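PDB 7LT2: Mab-21 domain-containing protein from Tribolium castaneum, which senses cytosolic double-stranded RNA and, as a nucleotidyltransferase, makes the cyclic dinucleotide 2',3'-cGAMP from ATP and GTP in innate immunity. Local coordinates for residues A[36-41]-A[147-152]; A[44-49]-A[136-141]; A[132-137]-A[194-199]; A[168-171]-A[176-179]. All coordinates share one frame; numbering follows the deposited sequence.

Contact 1: residues A[36-41]-A[147-152]; sequences VEQMKT and NTLPWV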
loop_
_atom_site.group_PDB
_atom_site.type_symbol
_atom_site.label_atom_id
_atom_site.label_comp_id
_atom_site.label_asym_id
_atom_site.label_seq_id
_atom_site.Cartn_x
_atom_site.Cartn_y
_atom_site.Cartn_z
ATOM N N VAL A 36 -4.882 8.924 -16.489
ATOM C CA VAL A 36 -4.179 7.826 -17.151
ATOM C C VAL A 36 -4.563 7.760 -18.625
ATOM O O VAL A 36 -3.721 7.456 -19.483
ATOM C CB VAL A 36 -4.446 6.499 -16.412
ATOM C CG1 VAL A 36 -4.014 5.289 -17.251
ATOM C CG2 VAL A 36 -3.722 6.499 -15.075
ATOM N N GLU A 37 -5.827 8.062 -18.948
ATOM C CA GLU A 37 -6.224 8.113 -20.354
ATOM C C GLU A 37 -5.450 9.193 -21.097
ATOM O O GLU A 37 -5.058 9.002 -22.256
ATOM C CB GLU A 37 -7.732 8.351 -20.484
ATOM C CG GLU A 37 -8.575 7.108 -20.262
ATOM C CD GLU A 37 -8.291 6.024 -21.295
ATOM O OE1 GLU A 37 -8.276 6.334 -22.504
ATOM O OE2 GLU A 37 -8.077 4.862 -20.893
ATOM N N GLN A 38 -5.214 10.335 -20.444
ATOM C CA GLN A 38 -4.406 11.377 -21.069
ATOM C C GLN A 38 -2.955 10.937 -21.209
ATOM O O GLN A 38 -2.301 11.261 -22.208
ATOM C CB GLN A 38 -4.508 12.677 -20.268
ATOM C CG GLN A 38 -3.858 13.887 -20.943
ATOM C CD GLN A 38 -4.657 14.411 -22.124
ATOM O OE1 GLN A 38 -5.689 13.848 -22.500
ATOM N NE2 GLN A 38 -4.179 15.499 -22.719
ATOM N N MET A 39 -2.439 10.188 -20.228
ATOM C CA MET A 39 -1.090 9.636 -20.342
ATOM C C MET A 39 -0.944 8.779 -21.597
ATOM O O MET A 39 0.085 8.843 -22.284
ATOM C CB MET A 39 -0.744 8.812 -19.104
ATOM C CG MET A 39 -0.518 9.617 -17.833
ATOM S SD MET A 39 -0.316 8.553 -16.381
ATOM C CE MET A 39 1.205 7.687 -16.777
ATOM N N LYS A 40 -1.961 7.972 -21.908
ATOM C CA LYS A 40 -1.909 7.133 -23.103
ATOM C C LYS A 40 -1.777 7.969 -24.372
ATOM O O LYS A 40 -1.112 7.551 -25.328
ATOM C CB LYS A 40 -3.157 6.250 -23.180
ATOM C CG LYS A 40 -3.291 5.225 -22.069
ATOM C CD LYS A 40 -4.628 4.496 -22.213
ATOM C CE LYS A 40 -4.800 3.404 -21.172
ATOM N NZ LYS A 40 -6.146 2.757 -21.302
ATOM N N THR A 41 -2.406 9.151 -24.407
ATOM C CA THR A 41 -2.308 9.996 -25.595
ATOM C C THR A 41 -0.908 10.565 -25.787
ATOM O O THR A 41 -0.569 10.980 -26.903
ATOM C CB THR A 41 -3.308 11.155 -25.539
ATOM O OG1 THR A 41 -2.854 12.140 -24.597
ATOM C CG2 THR A 41 -4.685 10.665 -25.139
ATOM N N ASN A 147 1.392 18.918 -18.537
ATOM C CA ASN A 147 1.467 20.108 -19.382
ATOM C C ASN A 147 0.305 20.222 -20.359
ATOM O O ASN A 147 0.014 21.332 -20.822
ATOM C CB ASN A 147 2.779 20.128 -20.177
ATOM C CG ASN A 147 3.988 20.394 -19.309
ATOM O OD1 ASN A 147 3.882 20.974 -18.230
ATOM N ND2 ASN A 147 5.157 19.983 -19.788
ATOM N N THR A 148 -0.358 19.112 -20.692
ATOM C CA THR A 148 -1.456 19.141 -21.647
ATOM C C THR A 148 -2.809 19.408 -21.000
ATOM O O THR A 148 -3.801 19.560 -21.720
ATOM C CB THR A 148 -1.530 17.820 -22.425
ATOM O OG1 THR A 148 -1.957 16.765 -21.551
ATOM C CG2 THR A 148 -0.176 17.471 -23.015
ATOM N N LEU A 149 -2.876 19.465 -19.680
ATOM C CA LEU A 149 -4.136 19.667 -18.986
ATOM C C LEU A 149 -4.393 21.151 -18.779
ATOM O O LEU A 149 -3.459 21.958 -18.756
ATOM C CB LEU A 149 -4.116 18.949 -17.636
ATOM C CG LEU A 149 -3.864 17.440 -17.680
ATOM C CD1 LEU A 149 -3.867 16.855 -16.273
ATOM C CD2 LEU A 149 -4.889 16.744 -18.556
ATOM N N PRO A 150 -5.658 21.550 -18.638
ATOM C CA PRO A 150 -5.955 22.952 -18.313
ATOM C C PRO A 150 -5.418 23.296 -16.934
ATOM O O PRO A 150 -5.624 22.551 -15.973
ATOM C CB PRO A 150 -7.489 23.015 -18.347
ATOM C CG PRO A 150 -7.934 21.771 -19.027
ATOM C CD PRO A 150 -6.880 20.742 -18.771
ATOM N N TRP A 151 -4.725 24.424 -16.839
ATOM C CA TRP A 151 -4.225 24.914 -15.564
ATOM C C TRP A 151 -5.036 26.122 -15.121
ATOM O O TRP A 151 -5.353 27.002 -15.927
ATOM C CB TRP A 151 -2.744 25.295 -15.638
ATOM C CG TRP A 151 -1.796 24.143 -15.841
ATOM C CD1 TRP A 151 -2.121 22.841 -16.092
ATOM C CD2 TRP A 151 -0.364 24.202 -15.814
ATOM N NE1 TRP A 151 -0.974 22.085 -16.225
ATOM C CE2 TRP A 151 0.115 22.899 -16.058
ATOM C CE3 TRP A 151 0.559 25.233 -15.610
ATOM C CZ2 TRP A 151 1.479 22.599 -16.102
ATOM C CZ3 TRP A 151 1.913 24.934 -15.655
ATOM C CH2 TRP A 151 2.359 23.627 -15.898
ATOM N N VAL A 152 -5.375 26.150 -13.837
ATOM C CA VAL A 152 -5.952 27.321 -13.199
ATOM C C VAL A 152 -4.997 27.758 -12.098
ATOM O O VAL A 152 -4.105 27.011 -11.688
ATOM C CB VAL A 152 -7.362 27.052 -12.633
ATOM C CG1 VAL A 152 -8.301 26.601 -13.737
ATOM C CG2 VAL A 152 -7.301 26.014 -11.521
#
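With CG anti to the backbone N (chi1 -172°) and the chain then bent at chi2, Q38 extends from helix 18-42 and turns its amide to meet T148. On T148 the hydroxyl takes the rotamer between the backbone N and the carbonyl carbon (chi1 69°), and the two side chains reach out to each other from the two sides of the gap. Q38 NE2 gives a hydrogen bond to T148 OG1 at 2.8 Å, nearly straight with an N-H...O angle of 171°. The oxygen lies close to the amide plane, where an amide N-H points, so the bond helps to fix the rotation of the flat group. A glutamine suits this place because it can span the gap from a helix to a neighbouring loop, the CA atoms of Q38 and T148 being 8.3 Å apart. T148 OG1 is also hydrogen-bonded to T145 O in the last turn of helix 131-147, which ties the hydroxyl to its own chain. Next to the polar pair, the aliphatic part of Q38 is used as well: Q38 CG packs on L149 CD2 at 3.9 Å as the two chains run past one another head to tail. Nearby on the helix, T41 OG1 bonds back to Q38 O at 2.6 Å, and K40 NZ forms a salt bridge with E37 OE2 at 2.9 Å. This small surface contact joins the C-terminal part of helix 18-42 to the turn between helix 131-147 and strand 151-152, while L149 reaches F35 on the former helix and C157 and L159 on strand 156-161.

Contact 2: residues A[44-49]-A[136-141]; sequences PLFKAL and RWMESL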
loop_
_atom_site.group_PDB
_atom_site.type_symbol
_atom_site.label_atom_id
_atom_site.label_comp_id
_atom_site.label_asym_id
_atom_site.label_seq_id
_atom_site.Cartn_x
_atom_site.Cartn_y
_atom_site.Cartn_z
ATOM N N PRO A 44 2.820 6.305 -27.040
ATOM C CA PRO A 44 2.348 4.998 -27.523
ATOM C C PRO A 44 2.969 3.817 -26.795
ATOM O O PRO A 44 2.306 2.785 -26.639
ATOM C CB PRO A 44 2.741 5.016 -29.008
ATOM C CG PRO A 44 2.805 6.472 -29.359
ATOM C CD PRO A 44 3.326 7.157 -28.126
ATOM N N LEU A 45 4.225 3.926 -26.354
ATOM C CA LEU A 45 4.836 2.821 -25.622
ATOM C C LEU A 45 4.147 2.606 -24.279
ATOM O O LEU A 45 3.938 1.458 -23.866
ATOM C CB LEU A 45 6.331 3.074 -25.428
ATOM C CG LEU A 45 7.117 1.998 -24.669
ATOM C CD1 LEU A 45 6.882 0.602 -25.236
ATOM C CD2 LEU A 45 8.610 2.335 -24.681
ATOM N N PHE A 46 3.771 3.688 -23.586
ATOM C CA PHE A 46 2.997 3.517 -22.361
ATOM C C PHE A 46 1.656 2.869 -22.651
ATOM O O PHE A 46 1.216 1.984 -21.910
ATOM C CB PHE A 46 2.775 4.847 -21.639
ATOM C CG PHE A 46 1.776 4.749 -20.506
ATOM C CD1 PHE A 46 2.076 4.022 -19.365
ATOM C CD2 PHE A 46 0.528 5.349 -20.601
ATOM C CE1 PHE A 46 1.154 3.910 -18.325
ATOM C CE2 PHE A 46 -0.398 5.238 -19.563
ATOM C CZ PHE A 46 -0.079 4.521 -18.429
ATOM N N LYS A 47 0.984 3.300 -23.721
ATOM C CA LYS A 47 -0.306 2.700 -24.041
ATOM C C LYS A 47 -0.155 1.210 -24.312
ATOM O O LYS A 47 -0.993 0.406 -23.889
ATOM C CB LYS A 47 -0.940 3.409 -25.237
ATOM C CG LYS A 47 -2.375 2.975 -25.505
ATOM C CD LYS A 47 -2.970 3.765 -26.649
ATOM C CE LYS A 47 -4.435 3.410 -26.856
ATOM N NZ LYS A 47 -5.069 4.376 -27.783
ATOM N N ALA A 48 0.932 0.821 -24.986
ATOM C CA ALA A 48 1.159 -0.591 -25.280
ATOM C C ALA A 48 1.481 -1.383 -24.018
ATOM O O ALA A 48 1.001 -2.510 -23.852
ATOM C CB ALA A 48 2.284 -0.737 -26.306
ATOM N N LEU A 49 2.293 -0.815 -23.118
ATOM C CA LEU A 49 2.689 -1.534 -21.908
ATOM C C LEU A 49 1.562 -1.617 -20.886
ATOM O O LEU A 49 1.481 -2.599 -20.138
ATOM C CB LEU A 49 3.890 -0.851 -21.265
ATOM C CG LEU A 49 5.243 -1.128 -21.915
ATOM C CD1 LEU A 49 6.241 -0.086 -21.446
ATOM C CD2 LEU A 49 5.699 -2.519 -21.524
ATOM N N ARG A 136 12.507 7.366 -13.855
ATOM C CA ARG A 136 12.727 8.577 -14.643
ATOM C C ARG A 136 11.790 8.629 -15.842
ATOM O O ARG A 136 11.294 9.704 -16.203
ATOM C CB ARG A 136 14.186 8.659 -15.096
ATOM C CG ARG A 136 15.148 8.892 -13.952
ATOM C CD ARG A 136 16.526 9.301 -14.442
ATOM N NE ARG A 136 17.211 8.209 -15.120
ATOM C CZ ARG A 136 17.892 7.255 -14.500
ATOM N NH1 ARG A 136 17.979 7.212 -13.181
ATOM N NH2 ARG A 136 18.506 6.323 -15.224
ATOM N N TRP A 137 11.531 7.477 -16.463
ATOM C CA TRP A 137 10.621 7.434 -17.602
ATOM C C TRP A 137 9.209 7.824 -17.190
ATOM O O TRP A 137 8.549 8.611 -17.879
ATOM C CB TRP A 137 10.638 6.037 -18.220
ATOM C CG TRP A 137 9.689 5.841 -19.357
ATOM C CD1 TRP A 137 9.898 6.169 -20.664
ATOM C CD2 TRP A 137 8.392 5.244 -19.294
ATOM N NE1 TRP A 137 8.803 5.818 -21.421
ATOM C CE2 TRP A 137 7.866 5.245 -20.602
ATOM C CE3 TRP A 137 7.625 4.700 -18.261
ATOM C CZ2 TRP A 137 6.606 4.734 -20.901
ATOM C CZ3 TRP A 137 6.371 4.194 -18.558
ATOM C CH2 TRP A 137 5.875 4.213 -19.869
ATOM N N MET A 138 8.731 7.296 -16.060
ATOM C CA MET A 138 7.380 7.623 -15.615
ATOM C C MET A 138 7.275 9.087 -15.194
ATOM O O MET A 138 6.283 9.754 -15.505
ATOM C CB MET A 138 6.969 6.698 -14.467
ATOM C CG MET A 138 5.587 6.979 -13.902
ATOM S SD MET A 138 4.277 6.799 -15.136
ATOM C CE MET A 138 4.238 5.024 -15.345
ATOM N N GLU A 139 8.288 9.601 -14.492
ATOM C CA GLU A 139 8.298 11.011 -14.112
ATOM C C GLU A 139 8.201 11.910 -15.341
ATOM O O GLU A 139 7.423 12.870 -15.362
ATOM C CB GLU A 139 9.566 11.318 -13.308
ATOM C CG GLU A 139 9.830 12.790 -13.065
ATOM C CD GLU A 139 11.177 13.033 -12.398
ATOM O OE1 GLU A 139 11.945 12.064 -12.220
ATOM O OE2 GLU A 139 11.469 14.199 -12.054
ATOM N N SER A 140 8.979 11.602 -16.383
ATOM C CA SER A 140 8.915 12.381 -17.616
ATOM C C SER A 140 7.527 12.312 -18.245
ATOM O O SER A 140 6.981 13.335 -18.676
ATOM C CB SER A 140 9.984 11.884 -18.593
ATOM O OG SER A 140 9.848 12.494 -19.859
ATOM N N LEU A 141 6.932 11.117 -18.282
ATOM C CA LEU A 141 5.604 10.963 -18.870
ATOM C C LEU A 141 4.547 11.722 -18.073
ATOM O O LEU A 141 3.647 12.340 -18.654
ATOM C CB LEU A 141 5.246 9.480 -18.960
ATOM C CG LEU A 141 3.847 9.117 -19.448
ATOM C CD1 LEU A 141 3.541 9.770 -20.795
ATOM C CD2 LEU A 141 3.718 7.609 -19.528
#
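F46 is gripped by two residues one helical turn apart, W137 and L141, and this is the tight part of the contact. L141 CD2 lies 3.6 Å from F46 CG and equally near F46 CB, so a single methyl presses on CB and CG, where the phenyl group joins its chain. From W137 it is the far corner of the indole that does the touching: W137 CH2 comes to 3.6 Å from F46 CB and sits at the edge of the phenyl ring, near its plane. Each of the three side chains leaves its helix with CG anti to the backbone N (170° for chi1 of F46), and F46 stands roughly perpendicular to both partners. Large, flat or branched apolar groups suit such a place, since the helix axes stay 12.1 Å apart and cross at -115°, a separation these side chains bridge. Helix 131-147 belongs to the nucleotidyltransferase domain of this Mab-21 family enzyme, and helix 44-49 packs against it and, through F46, against I75 and L77 of the central sheet. The packing is looser toward M138, whose bent chain brings CE to 4.4 Å from F46 CE1. M39 of helix 18-42 lies against F46, M138 and L141 together. On the solvent side, K47 and A48 of one helix and R136 and S140 of the other are exposed and make no contact across the two segments.

Contact 3: residues A[132-137]-A[194-199]; sequences GKTLRW and LVACFV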
loop_
_atom_site.group_PDB
_atom_site.type_symbol
_atom_site.label_atom_id
_atom_site.label_comp_id
_atom_site.label_asym_id
_atom_site.label_seq_id
_atom_site.Cartn_x
_atom_site.Cartn_y
_atom_site.Cartn_z
ATOM N N GLY A 132 15.849 2.831 -11.594
ATOM C CA GLY A 132 16.038 4.256 -11.811
ATOM C C GLY A 132 15.558 4.710 -13.176
ATOM O O GLY A 132 14.901 5.746 -13.300
ATOM N N LYS A 133 15.874 3.937 -14.220
ATOM C CA LYS A 133 15.413 4.295 -15.558
ATOM C C LYS A 133 13.893 4.275 -15.636
ATOM O O LYS A 133 13.286 5.171 -16.229
ATOM C CB LYS A 133 16.019 3.349 -16.597
ATOM C CG LYS A 133 17.541 3.400 -16.640
ATOM C CD LYS A 133 18.102 2.582 -17.789
ATOM C CE LYS A 133 17.924 3.302 -19.112
ATOM N NZ LYS A 133 18.808 2.758 -20.199
ATOM N N THR A 134 13.266 3.259 -15.033
ATOM C CA THR A 134 11.806 3.169 -15.023
ATOM C C THR A 134 11.187 4.375 -14.326
ATOM O O THR A 134 10.214 4.961 -14.815
ATOM C CB THR A 134 11.364 1.870 -14.334
ATOM O OG1 THR A 134 11.892 0.739 -15.040
ATOM C CG2 THR A 134 9.836 1.764 -14.299
ATOM N N LEU A 135 11.728 4.751 -13.166
ATOM C CA LEU A 135 11.175 5.885 -12.433
ATOM C C LEU A 135 11.351 7.187 -13.209
ATOM O O LEU A 135 10.444 8.028 -13.239
ATOM C CB LEU A 135 11.821 5.977 -11.050
ATOM C CG LEU A 135 11.397 4.892 -10.052
ATOM C CD1 LEU A 135 12.391 4.796 -8.900
ATOM C CD2 LEU A 135 9.997 5.173 -9.515
ATOM N N ARG A 136 12.507 7.366 -13.855
ATOM C CA ARG A 136 12.727 8.577 -14.643
ATOM C C ARG A 136 11.790 8.629 -15.842
ATOM O O ARG A 136 11.294 9.704 -16.203
ATOM C CB ARG A 136 14.186 8.659 -15.096
ATOM C CG ARG A 136 15.148 8.892 -13.952
ATOM C CD ARG A 136 16.526 9.301 -14.442
ATOM N NE ARG A 136 17.211 8.209 -15.120
ATOM C CZ ARG A 136 17.892 7.255 -14.500
ATOM N NH1 ARG A 136 17.979 7.212 -13.181
ATOM N NH2 ARG A 136 18.506 6.323 -15.224
ATOM N N TRP A 137 11.531 7.477 -16.463
ATOM C CA TRP A 137 10.621 7.434 -17.602
ATOM C C TRP A 137 9.209 7.824 -17.190
ATOM O O TRP A 137 8.549 8.611 -17.879
ATOM C CB TRP A 137 10.638 6.037 -18.220
ATOM C CG TRP A 137 9.689 5.841 -19.357
ATOM C CD1 TRP A 137 9.898 6.169 -20.664
ATOM C CD2 TRP A 137 8.392 5.244 -19.294
ATOM N NE1 TRP A 137 8.803 5.818 -21.421
ATOM C CE2 TRP A 137 7.866 5.245 -20.602
ATOM C CE3 TRP A 137 7.625 4.700 -18.261
ATOM C CZ2 TRP A 137 6.606 4.734 -20.901
ATOM C CZ3 TRP A 137 6.371 4.194 -18.558
ATOM C CH2 TRP A 137 5.875 4.213 -19.869
ATOM N N LEU A 194 2.248 8.004 -8.090
ATOM C CA LEU A 194 2.118 7.311 -9.373
ATOM C C LEU A 194 3.337 6.410 -9.541
ATOM O O LEU A 194 4.415 6.873 -9.912
ATOM C CB LEU A 194 1.987 8.317 -10.509
ATOM C CG LEU A 194 0.948 9.423 -10.304
ATOM C CD1 LEU A 194 0.983 10.405 -11.469
ATOM C CD2 LEU A 194 -0.446 8.839 -10.133
ATOM N N VAL A 195 3.160 5.121 -9.260
ATOM C CA VAL A 195 4.261 4.169 -9.128
ATOM C C VAL A 195 4.267 3.239 -10.339
ATOM O O VAL A 195 3.324 2.464 -10.542
ATOM C CB VAL A 195 4.141 3.360 -7.827
ATOM C CG1 VAL A 195 5.341 2.446 -7.652
ATOM C CG2 VAL A 195 3.970 4.297 -6.626
ATOM N N ALA A 196 5.351 3.284 -11.117
ATOM C CA ALA A 196 5.494 2.427 -12.289
ATOM C C ALA A 196 5.927 1.028 -11.863
ATOM O O ALA A 196 7.011 0.858 -11.296
ATOM C CB ALA A 196 6.514 3.029 -13.255
ATOM N N CYS A 197 5.094 0.029 -12.158
ATOM C CA CYS A 197 5.343 -1.355 -11.775
ATOM C C CYS A 197 5.274 -2.256 -13.003
ATOM O O CYS A 197 4.754 -1.872 -14.052
ATOM C CB CYS A 197 4.323 -1.843 -10.746
ATOM S SG CYS A 197 4.144 -0.776 -9.288
ATOM N N PHE A 198 5.791 -3.476 -12.861
ATOM C CA PHE A 198 5.701 -4.486 -13.909
ATOM C C PHE A 198 4.992 -5.720 -13.368
ATOM O O PHE A 198 5.363 -6.235 -12.308
ATOM C CB PHE A 198 7.084 -4.844 -14.460
ATOM C CG PHE A 198 7.632 -3.805 -15.395
ATOM C CD1 PHE A 198 7.336 -3.847 -16.748
ATOM C CD2 PHE A 198 8.417 -2.773 -14.917
ATOM C CE1 PHE A 198 7.836 -2.882 -17.610
ATOM C CE2 PHE A 198 8.912 -1.809 -15.772
ATOM C CZ PHE A 198 8.622 -1.862 -17.116
ATOM N N VAL A 199 3.978 -6.188 -14.101
ATOM C CA VAL A 199 3.087 -7.256 -13.650
ATOM C C VAL A 199 3.380 -8.532 -14.430
ATOM O O VAL A 199 3.716 -8.488 -15.621
ATOM C CB VAL A 199 1.602 -6.845 -13.784
ATOM C CG1 VAL A 199 1.226 -6.556 -15.238
ATOM C CG2 VAL A 199 0.687 -7.905 -13.166
#
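T134 touches the sheet with its methyl: T134 CG2 rests 3.7 Å from A196 CB and 4.0 Å from F198 CE2, filling the angle between two residues on the same side of strand 188-200. With chi1 at -60° the hydroxyl sits beside the backbone N, which leaves CG2 anti to that N and aimed at the strand. T134 OG1 is hydrogen-bonded to D130 O, so the polar atom of this buried side chain is satisfied by the backbone just before the helix. D130 OD1 in turn accepts a hydrogen bond from K133 N, which helps to hold this end of the helix. Threonine thus serves both needs, an apolar branch for the sheet and a hydroxyl for the backbone. A196 has only a methyl to offer, which lets the helix come close, whereas F198 lends a ring carbon from a side chain crossing T134 at a slant. The geometry is that of a helix laid on one face of the mixed central sheet of the nucleotidyltransferase fold. Strand 188-200 runs parallel to strand 70-77, and these two strands carry D193, E70 and D72, which by similarity bind the catalytic magnesium. In the next shell, F122 of helix 118-122 touches T134 and meets the ring of W137, while L77 and I224 flank F198 from neighbouring strands. Farther out, K133 NZ binds L123 O and K120 O.

Contact 4: residues A[168-171]-A[176-179]; sequences INWW and AMTL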
loop_
_atom_site.group_PDB
_atom_site.type_symbol
_atom_site.label_atom_id
_atom_site.label_comp_id
_atom_site.label_asym_id
_atom_site.label_seq_id
_atom_site.Cartn_x
_atom_site.Cartn_y
_atom_site.Cartn_z
ATOM N N ILE A 168 -5.854 19.421 -9.361
ATOM C CA ILE A 168 -4.713 18.537 -9.170
ATOM C C ILE A 168 -3.462 19.393 -9.050
ATOM O O ILE A 168 -3.124 20.151 -9.970
ATOM C CB ILE A 168 -4.575 17.515 -10.307
ATOM C CG1 ILE A 168 -5.746 16.535 -10.289
ATOM C CG2 ILE A 168 -3.271 16.753 -10.174
ATOM C CD1 ILE A 168 -5.623 15.455 -11.329
ATOM N N ASN A 169 -2.789 19.280 -7.913
ATOM C CA ASN A 169 -1.469 19.843 -7.705
ATOM C C ASN A 169 -0.459 18.703 -7.692
ATOM O O ASN A 169 -0.818 17.539 -7.502
ATOM C CB ASN A 169 -1.424 20.646 -6.401
ATOM C CG ASN A 169 -2.326 21.868 -6.444
ATOM O OD1 ASN A 169 -2.007 22.864 -7.097
ATOM N ND2 ASN A 169 -3.456 21.800 -5.750
ATOM N N TRP A 170 0.810 19.025 -7.929
ATOM C CA TRP A 170 1.783 17.948 -8.042
ATOM C C TRP A 170 3.144 18.397 -7.543
ATOM O O TRP A 170 3.473 19.589 -7.528
ATOM C CB TRP A 170 1.918 17.442 -9.478
ATOM C CG TRP A 170 2.578 18.426 -10.344
ATOM C CD1 TRP A 170 3.923 18.574 -10.553
ATOM C CD2 TRP A 170 1.938 19.441 -11.106
ATOM N NE1 TRP A 170 4.153 19.617 -11.413
ATOM C CE2 TRP A 170 2.949 20.167 -11.768
ATOM C CE3 TRP A 170 0.605 19.804 -11.304
ATOM C CZ2 TRP A 170 2.669 21.232 -12.615
ATOM C CZ3 TRP A 170 0.330 20.855 -12.148
ATOM C CH2 TRP A 170 1.355 21.562 -12.790
ATOM N N TRP A 171 3.946 17.404 -7.173
ATOM C CA TRP A 171 5.294 17.590 -6.651
ATOM C C TRP A 171 5.956 16.220 -6.603
ATOM O O TRP A 171 5.304 15.189 -6.770
ATOM C CB TRP A 171 5.277 18.242 -5.263
ATOM C CG TRP A 171 4.436 17.490 -4.264
ATOM C CD1 TRP A 171 4.842 16.470 -3.453
ATOM C CD2 TRP A 171 3.047 17.706 -3.972
ATOM N NE1 TRP A 171 3.790 16.033 -2.679
ATOM C CE2 TRP A 171 2.679 16.776 -2.979
ATOM C CE3 TRP A 171 2.080 18.593 -4.456
ATOM C CZ2 TRP A 171 1.384 16.702 -2.467
ATOM C CZ3 TRP A 171 0.793 18.521 -3.944
ATOM C CH2 TRP A 171 0.459 17.586 -2.956
ATOM N N ALA A 176 8.412 8.515 -6.809
ATOM C CA ALA A 176 7.244 8.683 -7.654
ATOM C C ALA A 176 6.664 10.082 -7.498
ATOM O O ALA A 176 6.719 10.682 -6.420
ATOM C CB ALA A 176 6.176 7.633 -7.324
ATOM N N MET A 177 6.120 10.603 -8.596
ATOM C CA MET A 177 5.361 11.844 -8.550
ATOM C C MET A 177 4.146 11.678 -7.652
ATOM O O MET A 177 3.531 10.611 -7.609
ATOM C CB MET A 177 4.900 12.240 -9.953
ATOM C CG MET A 177 6.023 12.539 -10.918
ATOM S SD MET A 177 6.816 14.084 -10.467
ATOM C CE MET A 177 5.396 15.174 -10.356
ATOM N N THR A 178 3.796 12.744 -6.937
ATOM C CA THR A 178 2.572 12.796 -6.144
ATOM C C THR A 178 1.573 13.731 -6.808
ATOM O O THR A 178 1.926 14.849 -7.197
ATOM C CB THR A 178 2.854 13.278 -4.715
ATOM O OG1 THR A 178 3.740 12.361 -4.056
ATOM C CG2 THR A 178 1.549 13.408 -3.911
ATOM N N LEU A 179 0.331 13.276 -6.938
ATOM C CA LEU A 179 -0.782 14.143 -7.304
ATOM C C LEU A 179 -1.607 14.437 -6.058
ATOM O O LEU A 179 -2.152 13.517 -5.441
ATOM C CB LEU A 179 -1.669 13.499 -8.369
ATOM C CG LEU A 179 -1.027 13.105 -9.701
ATOM C CD1 LEU A 179 -2.102 12.634 -10.700
ATOM C CD2 LEU A 179 -0.201 14.234 -10.292
#
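I168 opens the contact with its CG2 methyl, 4.0 Å from L179 CD2, a branched residue against a branched residue in a buried part of the sheet. N169 faces away from the partner strand, but its carbonyl oxygen receives a CA-H...O contact from L179 CA at 3.4 Å. W170 and L179 form an antiparallel non-hydrogen-bonded pair. W170 CB packs on L179 CD2, while its ring, swung to chi1 70°, lies alongside M177 with W170 CD1 3.7 Å from M177 CE. The flexible, bent thioether of M177 can follow the indole, and its CE also approaches the W171 carbonyl oxygen. W171 pairs with T178 through two backbone hydrogen bonds, T178 N to W171 O (2.9 Å) and the longer W171 N to T178 O (3.3 Å). On the sheet face of W171 and T178, the indole lies across the threonine: T178 CB makes a CH-pi contact 3.9 Å from the centroid of the five-membered ring, 27° off its normal. T178 OG1 is hydrogen-bonded to D193 OD1, so this residue may help position a carboxylate that binds magnesium by similarity. Strands 164-171 and 177-183 form a beta hairpin of the nucleotidyltransferase fold, beside strand 188-200, which carries D193.

How the contacts relate
Contacts 2 and 3 are buried and wholly apolar across their segments, and both use helix 131-147: one surface of it meets helix 44-49, another the central sheet, with M138 of contact 2 reaching A196 of contact 3. Contact 1 lies at the surface near the end of that same helix, and there a hydrogen bond between side chains does the main work; M39 nevertheless runs from its helix into the packing of contact 2. Contact 4, partly buried, relies on backbone pairing, with a tryptophan-threonine CH-pi contact and apolar packing added, and adjoins contact 3 where L194 N probably bonds to M177 O. W151, from the short end strand, packs against W170 of contact 4.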